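Local coordinates for ChrR-like cupin domain-containing protein (Ralstonia eutropha, PDB 3CJX), which is of unknown function but adopts a cupin-like fold and belongs to the ChrR-like cupin family, at residues T12-T15 against T16-P19. Residues are numbered along the deposited sequence; the frame is centred on the assembly and turned at random.
Sequences TVDT and TAHP. With GOL (glycerol), chain J; SO4 (sulfate ion), chain I.
OD1 of Asp14 takes two bonds from Thr16, and with them the carboxylate braces an Asx turn laid over a type I beta turn that runs from Asp14 to Ala17. Thr16 N reaches Asp14 OD1 at 2.7 Å from the anti side, 29° out of the carboxylate plane. Thr16 OG1 donates to Asp14 OD1, also at 2.7 Å, but from the syn side and nearer the plane. Two donors from one residue thus hold OD1 and limit rotation of the carboxylate. With OG1 between the backbone N and the carbonyl carbon (chi1 72°), the Thr16 hydroxyl comes to the same side as its N-H, and Asp14 extends CG opposite its own N (chi1 178°) to meet both. The turn itself closes through a weak bond from Ala17 N to Asp14 O, 3.3 Å long.

This surface turn belongs to the loop preceding strand 30-38 of the cupin-like fold; Val13 and Thr15 rest on Phe33 and Leu35 of that strand. Beyond the turn, His18 touches Asn151 and Leu153, and glycerol and sulfate, both probably from the crystallisation liquor, lie at its ring edge. The glycerol links the two halves of the bend: O1 accepts from Asp14 N, and O2 pairs weakly with His18 NE2. The sulfate is also bound by Gly152 N, and His18 ND1 donates to its O4 at 2.7 Å and more weakly to its O2 at 3.1 Å.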
loop_
_atom_site.group_PDB
_atom_site.type_symbol
_atom_site.label_atom_id
_atom_site.label_comp_id
_atom_site.label_asym_id
_atom_site.label_seq_id
_atom_site.Cartn_x
_atom_site.Cartn_y
_atom_site.Cartn_z
ATOM N N THR A 12 -14.407 8.335 8.272
ATOM C CA THR A 12 -14.411 6.878 8.250
ATOM C C THR A 12 -14.645 6.290 6.859
ATOM O O THR A 12 -15.424 6.828 6.058
ATOM C CB THR A 12 -15.505 6.310 9.196
ATOM O OG1 THR A 12 -15.394 4.885 9.252
ATOM C CG2 THR A 12 -16.928 6.698 8.744
ATOM N N VAL A 13 -13.978 5.165 6.602
ATOM C CA VAL A 13 -14.065 4.471 5.333
ATOM C C VAL A 13 -14.384 3.004 5.544
ATOM O O VAL A 13 -13.644 2.321 6.223
ATOM C CB VAL A 13 -12.723 4.535 4.596
ATOM C CG1 VAL A 13 -12.779 3.709 3.336
ATOM C CG2 VAL A 13 -12.360 5.967 4.263
ATOM N N ASP A 14 -15.477 2.513 4.979
ATOM C CA ASP A 14 -15.814 1.099 5.079
ATOM C C ASP A 14 -15.252 0.382 3.849
ATOM O O ASP A 14 -15.776 0.551 2.737
ATOM C CB ASP A 14 -17.332 0.923 5.163
ATOM C CG ASP A 14 -17.760 -0.543 5.212
ATOM O OD1 ASP A 14 -16.958 -1.436 4.864
ATOM O OD2 ASP A 14 -18.924 -0.812 5.580
ATOM N N THR A 15 -14.210 -0.435 4.039
ATOM C CA THR A 15 -13.593 -1.130 2.890
ATOM C C THR A 15 -14.429 -2.264 2.276
ATOM O O THR A 15 -14.059 -2.781 1.243
ATOM C CB THR A 15 -12.165 -1.637 3.189
ATOM O OG1 THR A 15 -12.198 -2.629 4.222
ATOM C CG2 THR A 15 -11.256 -0.491 3.600
ATOM N N THR A 16 -15.546 -2.643 2.895
ATOM C CA THR A 16 -16.454 -3.662 2.325
ATOM C C THR A 16 -17.628 -3.075 1.524
ATOM O O THR A 16 -18.342 -3.815 0.873
ATOM C CB THR A 16 -17.064 -4.584 3.411
ATOM O OG1 THR A 16 -18.029 -3.873 4.187
ATOM C CG2 THR A 16 -15.992 -5.141 4.319
ATOM N N ALA A 17 -17.835 -1.762 1.578
ATOM C CA ALA A 17 -18.934 -1.111 0.847
ATOM C C ALA A 17 -18.643 -0.811 -0.646
ATOM O O ALA A 17 -19.533 -0.347 -1.358
ATOM C CB ALA A 17 -19.336 0.169 1.563
ATOM N N HIS A 18 -17.403 -1.035 -1.101
ATOM C CA HIS A 18 -17.007 -0.759 -2.484
ATOM C C HIS A 18 -15.934 -1.740 -2.880
ATOM O O HIS A 18 -15.176 -2.184 -2.019
ATOM C CB HIS A 18 -16.437 0.661 -2.631
ATOM C CG HIS A 18 -17.378 1.734 -2.187
ATOM N ND1 HIS A 18 -18.383 2.228 -2.992
ATOM C CD2 HIS A 18 -17.500 2.374 -1.000
ATOM C CE1 HIS A 18 -19.073 3.138 -2.324
ATOM N NE2 HIS A 18 -18.554 3.249 -1.114
ATOM N N PRO A 19 -15.846 -2.078 -4.175
ATOM C CA PRO A 19 -14.784 -2.989 -4.573
ATOM C C PRO A 19 -13.428 -2.315 -4.543
ATOM O O PRO A 19 -13.351 -1.100 -4.644
ATOM C CB PRO A 19 -15.150 -3.360 -6.012
ATOM C CG PRO A 19 -16.003 -2.279 -6.502
ATOM C CD PRO A 19 -16.675 -1.658 -5.316
HETATM C C1 GOL J . -17.833 5.472 3.644
HETATM O O1 GOL J . -18.012 4.541 4.696
HETATM C C2 GOL J . -17.610 4.796 2.294
HETATM O O2 GOL J . -18.563 3.759 2.177
HETATM C C3 GOL J . -16.176 4.253 2.135
HETATM O O3 GOL J . -15.550 4.598 0.904
HETATM S S SO4 I . -19.379 1.097 -6.189
HETATM O O1 SO4 I . -18.356 0.681 -7.151
HETATM O O2 SO4 I . -19.483 0.168 -5.058
HETATM O O3 SO4 I . -20.683 1.174 -6.855
HETATM O O4 SO4 I . -18.998 2.403 -5.661
#